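PDB 4ZCF: type III restriction-modification enzyme EcoP15I Res subunit from Escherichia coli, which recognises paired CAGCAG sites together with the Mod subunit, uses ATP, and cleaves the DNA 25-27 base pairs downstream of one site. Local coordinates for residues N108-L117 against Y180-I191. Residues are numbered along the deposited sequence; the frame is centred on the assembly and turned at random.
Sequences NKFIIIVPTL and YIHVLVINSGMI. With nucleotides of chain E.
Asn108 O accepts a hydrogen bond from the backbone N of His182, the first of six backbone hydrogen bonds between residues 108-114 and 182-186, which make strands 109-113 and 180-186 parallel neighbours in the seven-stranded sheet of the RecA-like, P-loop helicase core. The strand axes approach to 4.6 Å with 20° between their directions. Lys109 lays CG against CB of His182 (3.8 Å), its chain extended beyond CG so that NZ reaches the carbonyl oxygen of Leu41, while the imidazole is held by Tyr147 and Ser174. The backbone of Phe110 bonds twice, N to His182 O and O to Leu184 N, and its ring, turned to the other face, puts CE1 3.6 Å from Ile181 CG2, on the face covered by helix 90-105, through Ile98. On the face of Lys109, Ile111 directs CG2 anti to its backbone N (CG1 at chi1 -51°), which brings it alongside Ile186 CG2 at 3.8 Å. Ile112 returns to the Phe110 face; its CD1 bears on Val183 CG2 at 3.4 Å and also approaches Val185 CG2, and helix 90-105 packs here through Tyr94. Ile113 runs beside Ile186, and its CD1 meets CD1 of Ile191 at 3.8 Å, the two side chains crossing at about a right angle. Val114 N closes the series on Ile186 O, 2.8 Å long and nearly straight (172°), with the donor in the carbonyl plane. Past the sheet, Ser188 OG lies beside Pro115 CA and makes a weak hydrogen bond to Val114 O. The turns after the two strands, at the starts of helices 117-128 and 188-191, reach the DNA of chain E, gripping consecutive phosphates: Thr116 OG1 makes a weak bond to OP1 of DA5 of chain E, and Leu117 N a firmer one. Leu117 CD2 rests near the amide of Asn187, whose OD1 accepts a bond from Lys120 NZ and whose ND2 donates to OP1 of DT6 of chain E at 3.1 Å.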
loop_
_atom_site.group_PDB
_atom_site.type_symbol
_atom_site.label_atom_id
_atom_site.label_comp_id
_atom_site.label_asym_id
_atom_site.label_seq_id
_atom_site.Cartn_x
_atom_site.Cartn_y
_atom_site.Cartn_z
ATOM N N ASN C 108 -22.162 14.728 5.230
ATOM C CA ASN C 108 -20.784 14.687 4.736
ATOM C C ASN C 108 -20.339 13.346 4.129
ATOM O O ASN C 108 -19.176 13.204 3.738
ATOM C CB ASN C 108 -19.812 15.179 5.831
ATOM C CG ASN C 108 -19.680 14.259 7.016
ATOM O OD1 ASN C 108 -20.669 13.853 7.640
ATOM N ND2 ASN C 108 -18.440 13.953 7.383
ATOM N N LYS C 109 -21.256 12.369 4.073
ATOM C CA LYS C 109 -20.988 11.036 3.551
ATOM C C LYS C 109 -22.064 10.599 2.566
ATOM O O LYS C 109 -23.246 10.531 2.907
ATOM C CB LYS C 109 -20.742 10.031 4.690
ATOM C CG LYS C 109 -19.326 10.163 5.245
ATOM C CD LYS C 109 -18.933 9.077 6.192
ATOM C CE LYS C 109 -17.667 9.499 6.894
ATOM N NZ LYS C 109 -17.216 8.468 7.879
ATOM N N PHE C 110 -21.643 10.385 1.308
ATOM C CA PHE C 110 -22.513 10.048 0.181
ATOM C C PHE C 110 -21.950 8.868 -0.613
ATOM O O PHE C 110 -20.736 8.764 -0.789
ATOM C CB PHE C 110 -22.648 11.268 -0.771
ATOM C CG PHE C 110 -23.028 12.587 -0.131
ATOM C CD1 PHE C 110 -22.060 13.409 0.439
ATOM C CD2 PHE C 110 -24.338 13.037 -0.156
ATOM C CE1 PHE C 110 -22.416 14.621 1.052
ATOM C CE2 PHE C 110 -24.692 14.257 0.438
ATOM C CZ PHE C 110 -23.729 15.041 1.035
ATOM N N ILE C 111 -22.841 8.007 -1.121
ATOM C CA ILE C 111 -22.476 6.880 -1.980
ATOM C C ILE C 111 -22.984 7.198 -3.410
ATOM O O ILE C 111 -24.188 7.425 -3.586
ATOM C CB ILE C 111 -22.942 5.478 -1.449
ATOM C CG1 ILE C 111 -22.509 5.261 0.027
ATOM C CG2 ILE C 111 -22.394 4.357 -2.352
ATOM C CD1 ILE C 111 -23.035 3.925 0.752
ATOM N N ILE C 112 -22.061 7.276 -4.400
ATOM C CA ILE C 112 -22.402 7.497 -5.810
ATOM C C ILE C 112 -22.425 6.116 -6.441
ATOM O O ILE C 112 -21.357 5.495 -6.583
ATOM C CB ILE C 112 -21.417 8.426 -6.595
ATOM C CG1 ILE C 112 -21.396 9.850 -6.036
ATOM C CG2 ILE C 112 -21.753 8.435 -8.103
ATOM C CD1 ILE C 112 -20.212 10.669 -6.542
ATOM N N ILE C 113 -23.627 5.633 -6.819
ATOM C CA ILE C 113 -23.746 4.324 -7.438
ATOM C C ILE C 113 -23.837 4.432 -8.975
ATOM O O ILE C 113 -24.698 5.137 -9.514
ATOM C CB ILE C 113 -24.760 3.392 -6.734
ATOM C CG1 ILE C 113 -24.492 3.396 -5.207
ATOM C CG2 ILE C 113 -24.682 1.955 -7.317
ATOM C CD1 ILE C 113 -25.385 2.572 -4.311
ATOM N N VAL C 114 -22.860 3.808 -9.661
ATOM C CA VAL C 114 -22.726 3.862 -11.118
ATOM C C VAL C 114 -22.929 2.466 -11.726
ATOM O O VAL C 114 -22.725 1.490 -11.017
ATOM C CB VAL C 114 -21.438 4.614 -11.616
ATOM C CG1 VAL C 114 -21.445 6.083 -11.185
ATOM C CG2 VAL C 114 -20.149 3.913 -11.186
ATOM N N PRO C 115 -23.438 2.309 -12.963
ATOM C CA PRO C 115 -23.710 0.946 -13.448
ATOM C C PRO C 115 -22.599 0.282 -14.271
ATOM O O PRO C 115 -22.684 -0.925 -14.558
ATOM C CB PRO C 115 -24.940 1.161 -14.327
ATOM C CG PRO C 115 -24.762 2.562 -14.887
ATOM C CD PRO C 115 -23.860 3.327 -13.955
ATOM N N THR C 116 -21.580 1.082 -14.671
ATOM C CA THR C 116 -20.541 0.757 -15.645
ATOM C C THR C 116 -19.138 1.271 -15.268
ATOM O O THR C 116 -19.025 2.264 -14.550
ATOM C CB THR C 116 -21.104 1.234 -17.013
ATOM O OG1 THR C 116 -21.581 0.131 -17.792
ATOM C CG2 THR C 116 -20.201 2.143 -17.780
ATOM N N LEU C 117 -18.073 0.583 -15.742
ATOM C CA LEU C 117 -16.688 0.984 -15.482
ATOM C C LEU C 117 -16.312 2.292 -16.164
ATOM O O LEU C 117 -15.530 3.059 -15.593
ATOM C CB LEU C 117 -15.688 -0.105 -15.870
ATOM C CG LEU C 117 -15.660 -1.363 -15.020
ATOM C CD1 LEU C 117 -14.739 -2.391 -15.641
ATOM C CD2 LEU C 117 -15.303 -1.065 -13.550
ATOM N N TYR C 180 -14.295 18.875 4.797
ATOM C CA TYR C 180 -14.366 17.702 3.925
ATOM C C TYR C 180 -15.709 17.024 3.802
ATOM O O TYR C 180 -16.348 16.700 4.805
ATOM C CB TYR C 180 -13.323 16.630 4.302
ATOM C CG TYR C 180 -11.967 17.140 4.734
ATOM C CD1 TYR C 180 -11.170 17.880 3.866
ATOM C CD2 TYR C 180 -11.439 16.797 5.974
ATOM C CE1 TYR C 180 -9.913 18.344 4.256
ATOM C CE2 TYR C 180 -10.166 17.222 6.362
ATOM C CZ TYR C 180 -9.409 18.003 5.502
ATOM O OH TYR C 180 -8.157 18.436 5.881
ATOM N N ILE C 181 -16.072 16.724 2.556
ATOM C CA ILE C 181 -17.221 15.921 2.160
ATOM C C ILE C 181 -16.573 14.601 1.690
ATOM O O ILE C 181 -15.580 14.637 0.956
ATOM C CB ILE C 181 -18.057 16.610 1.042
ATOM C CG1 ILE C 181 -18.809 17.828 1.597
ATOM C CG2 ILE C 181 -19.042 15.635 0.405
ATOM C CD1 ILE C 181 -19.017 18.914 0.605
ATOM N N HIS C 182 -17.097 13.453 2.154
ATOM C CA HIS C 182 -16.565 12.128 1.826
ATOM C C HIS C 182 -17.476 11.408 0.829
ATOM O O HIS C 182 -18.663 11.232 1.097
ATOM C CB HIS C 182 -16.336 11.298 3.108
ATOM C CG HIS C 182 -15.497 11.999 4.138
ATOM N ND1 HIS C 182 -14.121 12.090 4.011
ATOM C CD2 HIS C 182 -15.871 12.627 5.280
ATOM C CE1 HIS C 182 -13.707 12.781 5.062
ATOM N NE2 HIS C 182 -14.723 13.117 5.860
ATOM N N VAL C 183 -16.931 10.994 -0.317
ATOM C CA VAL C 183 -17.745 10.331 -1.337
ATOM C C VAL C 183 -17.252 8.952 -1.856
ATOM O O VAL C 183 -16.126 8.823 -2.338
ATOM C CB VAL C 183 -18.224 11.315 -2.449
ATOM C CG1 VAL C 183 -17.072 11.838 -3.292
ATOM C CG2 VAL C 183 -19.291 10.683 -3.320
ATOM N N LEU C 184 -18.116 7.939 -1.740
ATOM C CA LEU C 184 -17.864 6.582 -2.208
ATOM C C LEU C 184 -18.399 6.346 -3.615
ATOM O O LEU C 184 -19.611 6.297 -3.817
ATOM C CB LEU C 184 -18.422 5.526 -1.241
ATOM C CG LEU C 184 -17.946 4.091 -1.504
ATOM C CD1 LEU C 184 -16.549 3.867 -0.975
ATOM C CD2 LEU C 184 -18.879 3.085 -0.881
ATOM N N VAL C 185 -17.500 6.176 -4.578
ATOM C CA VAL C 185 -17.880 5.854 -5.954
ATOM C C VAL C 185 -17.749 4.315 -6.121
ATOM O O VAL C 185 -16.680 3.751 -5.869
ATOM C CB VAL C 185 -17.072 6.650 -7.009
ATOM C CG1 VAL C 185 -17.688 6.504 -8.399
ATOM C CG2 VAL C 185 -16.961 8.123 -6.616
ATOM N N ILE C 186 -18.864 3.653 -6.491
ATOM C CA ILE C 186 -18.995 2.190 -6.659
ATOM C C ILE C 186 -19.871 1.848 -7.882
ATOM O O ILE C 186 -20.875 2.517 -8.131
ATOM C CB ILE C 186 -19.545 1.532 -5.339
ATOM C CG1 ILE C 186 -19.468 -0.010 -5.385
ATOM C CG2 ILE C 186 -20.969 2.034 -4.996
ATOM C CD1 ILE C 186 -19.531 -0.709 -4.023
ATOM N N ASN C 187 -19.477 0.811 -8.631
ATOM C CA ASN C 187 -20.204 0.315 -9.803
ATOM C C ASN C 187 -21.106 -0.865 -9.411
ATOM O O ASN C 187 -21.081 -1.272 -8.255
ATOM C CB ASN C 187 -19.262 -0.014 -10.970
ATOM C CG ASN C 187 -18.260 -1.101 -10.686
ATOM O OD1 ASN C 187 -17.469 -1.021 -9.733
ATOM N ND2 ASN C 187 -18.270 -2.137 -11.518
ATOM N N SER C 188 -21.956 -1.342 -10.333
ATOM C CA SER C 188 -22.912 -2.436 -10.104
ATOM C C SER C 188 -22.255 -3.782 -9.800
ATOM O O SER C 188 -22.755 -4.519 -8.934
ATOM C CB SER C 188 -23.850 -2.580 -11.292
ATOM O OG SER C 188 -24.609 -1.396 -11.436
ATOM N N GLY C 189 -21.167 -4.087 -10.523
ATOM C CA GLY C 189 -20.381 -5.307 -10.359
ATOM C C GLY C 189 -19.832 -5.467 -8.954
ATOM O O GLY C 189 -19.754 -6.592 -8.442
ATOM N N MET C 190 -19.482 -4.340 -8.309
ATOM C CA MET C 190 -18.948 -4.318 -6.949
ATOM C C MET C 190 -20.029 -4.360 -5.889
ATOM O O MET C 190 -19.818 -4.971 -4.837
ATOM C CB MET C 190 -17.946 -3.170 -6.727
ATOM C CG MET C 190 -16.582 -3.390 -7.426
ATOM S SD MET C 190 -15.803 -5.017 -7.147
ATOM C CE MET C 190 -15.495 -4.967 -5.381
ATOM N N ILE C 191 -21.206 -3.758 -6.173
ATOM C CA ILE C 191 -22.372 -3.810 -5.291
ATOM C C ILE C 191 -22.800 -5.308 -5.169
ATOM O O ILE C 191 -23.086 -5.790 -4.066
ATOM C CB ILE C 191 -23.494 -2.887 -5.880
ATOM C CG1 ILE C 191 -23.181 -1.384 -5.690
ATOM C CG2 ILE C 191 -24.914 -3.235 -5.376
ATOM C CD1 ILE C 191 -23.466 -0.765 -4.290
ATOM P P DA E 5 -18.113 -2.882 -17.976
ATOM O OP1 DA E 5 -18.761 -1.549 -17.875
ATOM O OP2 DA E 5 -16.740 -2.951 -18.541
ATOM O "O5'" DA E 5 -18.181 -3.531 -16.521
ATOM C "C5'" DA E 5 -17.736 -4.849 -16.372
ATOM C "C4'" DA E 5 -17.992 -5.421 -14.990
ATOM O "O4'" DA E 5 -18.620 -6.713 -15.188
ATOM C "C3'" DA E 5 -16.704 -5.652 -14.195
ATOM O "O3'" DA E 5 -16.822 -5.146 -12.844
ATOM C "C2'" DA E 5 -16.468 -7.159 -14.269
ATOM C "C1'" DA E 5 -17.783 -7.763 -14.756
ATOM N N9 DA E 5 -17.659 -8.812 -15.785
ATOM C C8 DA E 5 -17.126 -8.707 -17.056
ATOM N N7 DA E 5 -17.109 -9.842 -17.717
ATOM C C5 DA E 5 -17.680 -10.759 -16.827
ATOM C C6 DA E 5 -17.943 -12.154 -16.888
ATOM N N6 DA E 5 -17.727 -12.901 -17.980
ATOM N N1 DA E 5 -18.565 -12.744 -15.829
ATOM C C2 DA E 5 -18.802 -12.035 -14.722
ATOM N N3 DA E 5 -18.592 -10.729 -14.561
ATOM C C4 DA E 5 -18.035 -10.142 -15.643
ATOM P P DT E 6 -15.678 -5.114 -11.726
ATOM O OP1 DT E 6 -15.960 -4.020 -10.774
ATOM O OP2 DT E 6 -14.342 -5.178 -12.343
ATOM O "O5'" DT E 6 -15.877 -6.503 -10.998
ATOM C "C5'" DT E 6 -17.074 -7.024 -10.460
ATOM C "C4'" DT E 6 -16.830 -8.422 -9.895
ATOM O "O4'" DT E 6 -16.885 -9.428 -10.933
ATOM C "C3'" DT E 6 -15.489 -8.604 -9.200
ATOM O "O3'" DT E 6 -15.729 -9.085 -7.902
ATOM C "C2'" DT E 6 -14.679 -9.542 -10.097
ATOM C "C1'" DT E 6 -15.775 -10.296 -10.841
ATOM N N1 DT E 6 -15.442 -10.799 -12.216
ATOM C C2 DT E 6 -15.826 -12.077 -12.549
ATOM O O2 DT E 6 -16.362 -12.831 -11.759
ATOM N N3 DT E 6 -15.545 -12.448 -13.844
ATOM C C4 DT E 6 -14.912 -11.694 -14.832
ATOM O O4 DT E 6 -14.697 -12.167 -15.958
ATOM C C5 DT E 6 -14.571 -10.352 -14.439
ATOM C C7 DT E 6 -13.915 -9.438 -15.438
ATOM C C6 DT E 6 -14.855 -9.976 -13.171
#